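Local coordinates for Cgl0159-like domain-containing protein (Corynebacterium glutamicum, PDB 3FOK), which is of unknown function, belongs to the Cgl0159-like family, and packs against further copies of itself in the five-chain deposited assembly, at the interface of chains A and B. Numbering follows the deposited sequence. Chains: chain A/B, uncharacterized protein Cgl0159.

Contact 1: the interface of chains A and B. Residues chain A 200, 203-204, 207, 234-235; chain B 57, 63, 67-68.
A:Ile203 and B:Ala67 meet at the apolar centre of this patch. The gamma-methyl CG2 of A:Ile203 lies 3.9 Å from the methyl CB of B:Ala67. CG2 stands anti to the backbone N of its own residue, while CG1 is beside that N (chi1 -72°). The methyl branch therefore faces chain B. Beside it, the two delta-methyls of B:Leu57 spread over A:Gln204 and A:Ala207. CD2 touches the aliphatic CG of A:Gln204 at 4.0 Å, and CD1 lies 4.2 Å from CB of A:Ala207.

On another side, the backbone O of A:Glu234 rests 3.3 Å from CA of B:Asn68. The A:Glu234 carboxylate and the B:Asn68 amide make van der Waals contact, their planes 36° apart. At the rim, OD1 of A:Asp200 packs 3.4 Å from CB of B:Glu63. Their carboxylates lie close and nearly perpendicular, which may be unfavourable if both are charged, but B:Glu63 is poorly ordered. A water bridges the chains, 3.0 Å from O of B:Ala67 and 3.2 Å from O of A:Ser235. The chain A surface is built from helix 199-210 and the short 3-10 helix 233-235. Chain B answers with loop residues, the last of them just ahead of helix 69-81.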
# COMPACT_ATOMS: atom_id res chain seq x y z
N ASP A 200 -2.01 -4.34 -35.91
CA ASP A 200 -2.19 -3.09 -35.19
C ASP A 200 -2.19 -3.22 -33.67
O ASP A 200 -1.75 -2.31 -32.97
CB ASP A 200 -3.47 -2.39 -35.64
CG ASP A 200 -3.34 -1.80 -37.04
OD1 ASP A 200 -2.33 -1.11 -37.29
OD2 ASP A 200 -4.24 -2.02 -37.87
N ILE A 203 1.42 -3.54 -32.53
CA ILE A 203 2.05 -2.24 -32.63
C ILE A 203 1.65 -1.35 -31.45
O ILE A 203 2.50 -0.69 -30.84
CB ILE A 203 1.68 -1.55 -33.96
CG1 ILE A 203 2.41 -2.25 -35.11
CG2 ILE A 203 2.02 -0.06 -33.92
CD1 ILE A 203 2.05 -1.74 -36.49
N GLN A 204 0.36 -1.35 -31.12
CA GLN A 204 -0.12 -0.54 -30.01
C GLN A 204 0.49 -0.99 -28.68
O GLN A 204 0.79 -0.17 -27.82
CB GLN A 204 -1.65 -0.62 -29.91
CG GLN A 204 -2.24 0.41 -28.96
CD GLN A 204 -3.74 0.25 -28.78
OE1 GLN A 204 -4.38 1.07 -28.13
NE2 GLN A 204 -4.30 -0.81 -29.36
N ALA A 207 4.12 0.36 -28.41
CA ALA A 207 4.17 1.79 -28.10
C ALA A 207 3.93 2.03 -26.61
O ALA A 207 4.51 2.94 -26.02
CB ALA A 207 3.14 2.54 -28.92
N GLU A 234 8.52 -1.25 -37.32
CA GLU A 234 8.67 0.19 -37.49
C GLU A 234 8.09 0.86 -36.25
O GLU A 234 7.98 2.08 -36.17
CB GLU A 234 7.93 0.66 -38.75
CG GLU A 234 8.43 0.01 -40.04
CD GLU A 234 7.70 0.49 -41.28
OE1 GLU A 234 6.45 0.50 -41.27
OE2 GLU A 234 8.37 0.84 -42.28
N SER A 235 7.72 0.03 -35.27
CA SER A 235 7.14 0.49 -34.01
C SER A 235 8.19 0.93 -33.00
O SER A 235 7.94 1.83 -32.20
CB SER A 235 6.28 -0.60 -33.38
OG SER A 235 5.08 -0.79 -34.10
N LEU B 57 -2.37 6.66 -30.63
CA LEU B 57 -1.64 6.92 -31.87
C LEU B 57 -2.40 7.76 -32.90
O LEU B 57 -1.85 8.10 -33.94
CB LEU B 57 -1.23 5.61 -32.55
CG LEU B 57 -0.34 4.53 -31.92
CD1 LEU B 57 0.85 5.18 -31.24
CD2 LEU B 57 -1.14 3.71 -30.94
N GLU B 63 -4.78 4.02 -36.58
CA GLU B 63 -3.58 3.19 -36.57
C GLU B 63 -2.32 3.98 -36.87
O GLU B 63 -1.61 4.38 -35.95
CB GLU B 63 -3.72 2.02 -37.55
CG GLU B 63 -4.22 2.39 -38.95
CD GLU B 63 -4.33 1.18 -39.87
OE1 GLU B 63 -3.28 0.58 -40.18
OE2 GLU B 63 -5.46 0.83 -40.27
N ALA B 67 2.28 5.58 -34.96
CA ALA B 67 2.51 4.14 -34.89
C ALA B 67 3.93 3.84 -35.38
O ALA B 67 4.61 2.96 -34.84
CB ALA B 67 1.49 3.40 -35.73
N ASN B 68 4.36 4.57 -36.40
CA ASN B 68 5.70 4.39 -36.95
C ASN B 68 6.66 5.28 -36.16
O ASN B 68 6.70 6.49 -36.36
CB ASN B 68 5.72 4.77 -38.43
CG ASN B 68 7.07 4.54 -39.08
OD1 ASN B 68 7.15 4.22 -40.26
ND2 ASN B 68 8.14 4.72 -38.32
O HOH W 1 5.22 3.46 -31.97

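Contact 2: the interface of chains A and B. Residues chain A 159-160, 163; chain B 126, 128-130.
The carboxylate of A:Glu163 joins B:Arg128 in a salt bridge between the chains. NE of B:Arg128 donates to OE1 of A:Glu163 at 3.0 Å, with 144° at the hydrogen. The bond is moderately bent. NE approaches from above the carboxylate plane, and the acceptor is also tilted from the guanidinium plane. The two flat groups stand nearly perpendicular, 85° apart, so the pairing runs through NE and is not a two-pronged, edge-on one.

The A:Glu163 chain reaches out extended, with CG anti to the backbone N (chi1 -180°). The B:Arg128 chain bends at its third torsion, which lays the guanidinium over the start of helix 158-174. One guanidinium face covers the backbone there: N of A:Pro160 sits 3.8 Å from the plane, over its centre. CB of A:Ala159 packs 3.8 Å from CD of B:Arg128. The positive end of the helix dipole may slightly disfavour the cation here. Within chain B, OD2 of B:Asp126 lies near the guanidinium plane beside NH1. That pair is modelled too short, and its placement is doubtful in detail.

The other oxygen, OE2 of A:Glu163, is linked to B:Tyr129 by two waters. One lies 3.0 Å from OE2 and meets the B:Tyr129 N at 2.7 Å. The other is 2.7 Å from OE2 and equally 2.7 Å from the B:Tyr129 carbonyl O.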
# COMPACT_ATOMS: atom_id res chain seq x y z
N ALA A 159 -3.96 -2.14 -14.78
CA ALA A 159 -3.41 -0.95 -14.14
C ALA A 159 -2.24 -1.26 -13.21
O ALA A 159 -1.13 -0.78 -13.44
CB ALA A 159 -4.50 -0.21 -13.38
N PRO A 160 -2.46 -2.05 -12.15
CA PRO A 160 -1.30 -2.32 -11.29
C PRO A 160 -0.15 -3.04 -11.99
O PRO A 160 1.01 -2.92 -11.58
CB PRO A 160 -1.90 -3.13 -10.13
CG PRO A 160 -3.12 -3.76 -10.73
CD PRO A 160 -3.68 -2.66 -11.59
N GLU A 163 2.04 -0.38 -13.77
CA GLU A 163 2.85 0.32 -12.78
C GLU A 163 3.98 -0.55 -12.22
O GLU A 163 5.10 -0.07 -12.05
CB GLU A 163 1.97 0.84 -11.64
CG GLU A 163 2.71 1.60 -10.56
CD GLU A 163 1.80 2.41 -9.66
OE1 GLU A 163 0.66 1.97 -9.40
OE2 GLU A 163 2.22 3.50 -9.20
N ASP B 126 -7.67 6.23 -13.80
CA ASP B 126 -6.67 5.81 -12.82
C ASP B 126 -5.32 5.90 -13.52
O ASP B 126 -4.65 4.90 -13.76
CB ASP B 126 -6.98 4.38 -12.36
CG ASP B 126 -5.95 3.82 -11.41
OD1 ASP B 126 -5.33 4.60 -10.66
OD2 ASP B 126 -5.76 2.58 -11.42
N ARG B 128 -1.99 6.09 -13.53
CA ARG B 128 -0.81 5.82 -12.73
C ARG B 128 0.52 6.33 -13.30
O ARG B 128 0.67 6.52 -14.50
CB ARG B 128 -0.74 4.31 -12.46
CG ARG B 128 -1.91 3.83 -11.59
CD ARG B 128 -2.26 2.38 -11.83
NE ARG B 128 -2.00 1.53 -10.67
CZ ARG B 128 -2.94 1.03 -9.88
NH1 ARG B 128 -4.22 1.28 -10.11
NH2 ARG B 128 -2.60 0.28 -8.85
N TYR B 129 1.48 6.57 -12.40
CA TYR B 129 2.79 7.07 -12.78
C TYR B 129 3.69 5.94 -13.26
O TYR B 129 4.27 5.19 -12.47
CB TYR B 129 3.40 7.83 -11.61
CG TYR B 129 2.78 9.20 -11.49
CD1 TYR B 129 3.51 10.35 -11.80
CD2 TYR B 129 1.43 9.35 -11.16
CE1 TYR B 129 2.91 11.61 -11.80
CE2 TYR B 129 0.83 10.60 -11.16
CZ TYR B 129 1.57 11.72 -11.48
OH TYR B 129 0.97 12.96 -11.48
N THR B 130 3.80 5.86 -14.58
CA THR B 130 4.55 4.82 -15.27
C THR B 130 5.80 5.24 -16.05
O THR B 130 6.51 4.38 -16.58
CB THR B 130 3.62 4.10 -16.27
OG1 THR B 130 3.13 5.07 -17.22
CG2 THR B 130 2.43 3.48 -15.55
O HOH W 2 0.92 6.19 -9.75
O HOH W 3 4.44 4.91 -9.78

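Contact 3: the interface of chains A and B. Residues chain A 152-156; chain B 118-123.
A:Leu153 turns its CG anti to its own carbonyl carbon (chi1 -63°) and reaches extended along the loop of chain B. B:Phe123 holds its CG in the crowded position between backbone N and carbonyl carbon (chi1 58°), which brings the ring edge to chain A. Past the leucine runs the backbone of B:Arg119, B:Gly120 and B:Ala121. CD2 of A:Leu153 touches CB of B:Ala121 at 3.9 Å, and CD1 lies 4.0 Å from the carbonyl O of B:Arg119. CB of A:Leu153 rests 3.9 Å from O of B:Gly120.

The leucine backbone anchors the contact. N of B:Ser122 donates to O of A:Leu153 at 2.7 Å, nearly along the C=O axis. OG of B:Ser122 adds at most a weak bond to the same oxygen. Within chain B, CB of B:Ala121 covers one face of the B:Phe123 ring. O of A:Asp155 lies 3.5 Å from CE2 of B:Phe123, off the ring plane on the side away from B:Ala121. The carbonyl O of A:Asn152 meets the edge in plane, 3.6 Å from CE2. CD2 of B:Phe123 also packs 3.9 Å from CA of A:Ala156.

Both sides are loops. Chain A's follows strand 144-151 and leads into helix 158-174; chain B's lies beyond strand 108-112.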
# COMPACT_ATOMS: atom_id res chain seq x y z
N ASN A 152 -4.94 -5.46 -20.99
CA ASN A 152 -6.36 -5.68 -21.22
C ASN A 152 -7.13 -4.41 -20.85
O ASN A 152 -7.35 -4.13 -19.67
CB ASN A 152 -6.85 -6.87 -20.40
CG ASN A 152 -8.25 -7.31 -20.78
OD1 ASN A 152 -8.56 -8.51 -20.74
ND2 ASN A 152 -9.11 -6.36 -21.13
N LEU A 153 -7.53 -3.66 -21.86
CA LEU A 153 -8.24 -2.40 -21.67
C LEU A 153 -9.52 -2.44 -20.84
O LEU A 153 -9.92 -1.43 -20.27
CB LEU A 153 -8.54 -1.77 -23.03
CG LEU A 153 -7.32 -1.38 -23.85
CD1 LEU A 153 -7.76 -0.74 -25.15
CD2 LEU A 153 -6.46 -0.41 -23.05
N SER A 154 -10.18 -3.59 -20.76
CA SER A 154 -11.41 -3.67 -19.99
C SER A 154 -11.23 -4.31 -18.62
O SER A 154 -12.20 -4.51 -17.89
CB SER A 154 -12.47 -4.47 -20.76
OG SER A 154 -12.16 -5.85 -20.76
N ASP A 155 -9.98 -4.60 -18.26
CA ASP A 155 -9.70 -5.23 -16.97
C ASP A 155 -8.81 -4.36 -16.08
O ASP A 155 -7.64 -4.14 -16.38
CB ASP A 155 -9.04 -6.59 -17.20
CG ASP A 155 -9.05 -7.46 -15.97
OD1 ASP A 155 -8.66 -6.96 -14.89
OD2 ASP A 155 -9.43 -8.64 -16.08
N ALA A 156 -9.37 -3.89 -14.97
CA ALA A 156 -8.64 -3.03 -14.02
C ALA A 156 -7.32 -3.62 -13.54
O ALA A 156 -6.43 -2.89 -13.11
CB ALA A 156 -9.53 -2.72 -12.82
N LEU B 118 -4.47 4.53 -19.92
CA LEU B 118 -4.48 4.23 -21.35
C LEU B 118 -5.77 4.62 -22.05
O LEU B 118 -6.86 4.48 -21.51
CB LEU B 118 -4.21 2.75 -21.57
CG LEU B 118 -2.87 2.22 -21.04
CD1 LEU B 118 -2.78 0.73 -21.30
CD2 LEU B 118 -1.72 2.96 -21.71
N ARG B 119 -5.64 5.08 -23.29
CA ARG B 119 -6.79 5.48 -24.08
C ARG B 119 -7.71 4.28 -24.30
O ARG B 119 -7.26 3.21 -24.72
CB ARG B 119 -6.35 6.02 -25.43
CG ARG B 119 -7.49 6.55 -26.26
CD ARG B 119 -7.07 6.79 -27.69
NE ARG B 119 -8.12 7.47 -28.44
CZ ARG B 119 -8.42 7.20 -29.71
NH1 ARG B 119 -7.76 6.26 -30.37
NH2 ARG B 119 -9.39 7.87 -30.31
N GLY B 120 -8.99 4.46 -24.01
CA GLY B 120 -9.96 3.39 -24.20
C GLY B 120 -10.04 2.37 -23.08
O GLY B 120 -10.80 1.41 -23.17
N ALA B 121 -9.27 2.56 -22.01
CA ALA B 121 -9.28 1.63 -20.89
C ALA B 121 -10.42 1.92 -19.92
O ALA B 121 -10.81 3.07 -19.74
CB ALA B 121 -7.95 1.68 -20.15
N SER B 122 -10.96 0.88 -19.31
CA SER B 122 -12.04 1.06 -18.35
C SER B 122 -11.44 1.77 -17.15
O SER B 122 -12.15 2.39 -16.35
CB SER B 122 -12.61 -0.30 -17.92
OG SER B 122 -11.63 -1.07 -17.26
N PHE B 123 -10.12 1.70 -17.04
CA PHE B 123 -9.39 2.30 -15.94
C PHE B 123 -8.58 3.53 -16.34
O PHE B 123 -7.64 3.88 -15.63
CB PHE B 123 -8.44 1.26 -15.34
CG PHE B 123 -7.45 0.69 -16.34
CD1 PHE B 123 -6.30 1.39 -16.69
CD2 PHE B 123 -7.69 -0.55 -16.94
CE1 PHE B 123 -5.40 0.87 -17.63
CE2 PHE B 123 -6.80 -1.08 -17.88
CZ PHE B 123 -5.66 -0.36 -18.22

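Contact 4: the interface of chains A and B. Residues chain A 167, 170, 213-214; chain B 129, 131, 133, 136.
The amides of A:Asn214 and B:Asn133 stand almost perpendicular, with their planes 83° apart. ND2 of B:Asn133 is placed for at most a weak hydrogen bond to OD1 of A:Asn214 at 3.2 Å. OD1 of B:Asn133 is equally near that oxygen, and two acceptors would repel. The A:Asn214 amide orientation is therefore doubtful: turning it would relieve this pair but lose the weak bond. The B:Asn133 orientation is better supported, since its OD1 accepts within its own chain.

B:Ser136 N donates to that OD1 at 2.9 Å, and OG of B:Ser136 lies 3.1 Å from it, on the opposite face of the amide plane. This caps the start of helix 134-140 and fixes the B:Asn133 side chain, whose CG lies between the backbone N and the carbonyl carbon (chi1 54°). CB of B:Ser136 also packs 3.5 Å from CG of A:Asn214. A weak bond may run from OG to the A:Asn214 carbonyl O, but the hydroxyl's one hydrogen can serve one acceptor at a time.

Further along, the amides of A:Asn170 and B:Asn133 face each other tip to tip, their planes 57° apart, without a direct bond. One water lies 3.2 Å from ND2 of A:Asn170 and 2.7 Å from the carbonyl O of B:Gly131.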
# COMPACT_ATOMS: atom_id res chain seq x y z
N HIS A 167 8.11 -0.07 -12.53
CA HIS A 167 9.04 -0.14 -11.42
C HIS A 167 10.15 -1.14 -11.72
O HIS A 167 11.31 -0.90 -11.39
CB HIS A 167 8.30 -0.54 -10.13
CG HIS A 167 7.38 0.53 -9.62
ND1 HIS A 167 7.18 1.73 -10.27
CD2 HIS A 167 6.60 0.58 -8.50
CE1 HIS A 167 6.33 2.47 -9.59
NE2 HIS A 167 5.96 1.80 -8.51
N ASN A 170 12.57 0.51 -13.89
CA ASN A 170 13.32 1.50 -13.12
C ASN A 170 14.53 0.81 -12.52
O ASN A 170 15.67 1.24 -12.70
CB ASN A 170 12.48 2.07 -11.98
CG ASN A 170 11.38 3.00 -12.45
OD1 ASN A 170 10.59 3.50 -11.64
ND2 ASN A 170 11.32 3.25 -13.75
N GLY A 213 8.75 2.79 -17.52
CA GLY A 213 10.05 2.93 -16.89
C GLY A 213 10.51 4.38 -16.95
O GLY A 213 10.01 5.15 -17.76
N ASN A 214 11.47 4.74 -16.10
CA ASN A 214 11.98 6.10 -16.06
C ASN A 214 13.29 6.22 -16.82
O ASN A 214 13.95 7.26 -16.81
CB ASN A 214 12.18 6.56 -14.61
CG ASN A 214 13.25 5.76 -13.89
OD1 ASN A 214 13.55 6.02 -12.72
ND2 ASN A 214 13.83 4.79 -14.57
N TYR B 129 1.48 6.57 -12.40
CA TYR B 129 2.79 7.07 -12.78
C TYR B 129 3.69 5.94 -13.26
O TYR B 129 4.27 5.19 -12.47
CB TYR B 129 3.40 7.83 -11.61
CG TYR B 129 2.78 9.20 -11.49
CD1 TYR B 129 3.51 10.35 -11.80
CD2 TYR B 129 1.43 9.35 -11.16
CE1 TYR B 129 2.91 11.61 -11.80
CE2 TYR B 129 0.83 10.60 -11.16
CZ TYR B 129 1.57 11.72 -11.48
OH TYR B 129 0.97 12.96 -11.48
N GLY B 131 6.07 6.54 -16.12
CA GLY B 131 7.23 6.98 -16.87
C GLY B 131 8.34 7.59 -16.04
O GLY B 131 8.87 6.96 -15.13
N ASN B 133 10.30 9.84 -13.32
CA ASN B 133 10.05 10.21 -11.94
C ASN B 133 11.12 11.25 -11.66
O ASN B 133 12.11 11.34 -12.40
CB ASN B 133 10.13 9.02 -10.96
CG ASN B 133 11.43 8.24 -11.05
OD1 ASN B 133 12.44 8.75 -11.53
ND2 ASN B 133 11.40 7.01 -10.56
N SER B 136 15.00 10.11 -11.64
CA SER B 136 15.66 9.90 -12.92
C SER B 136 15.82 11.18 -13.73
O SER B 136 16.76 11.31 -14.52
CB SER B 136 14.90 8.86 -13.76
OG SER B 136 13.69 9.39 -14.27
O HOH W 4 8.44 4.55 -13.95

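Contact 2 lies about 11 Å, between C-alpha centres, from both contact 3 and contact 4. Contacts 3 and 4 are about 20 Å apart. Contact 1 lies about 18 Å from contact 3 and about 21 and 22 Å from contacts 2 and 4, again between C-alpha centres. Contacts 2 and 4 share B:Tyr129 and helix 158-174 of chain A. On chain B, contacts 2, 3 and 4 draw on one stretch running from residue 118 to 136. The interface is not an exact two-fold, so the two copies offer different surfaces. The five-copy deposited assembly may not be the biological one.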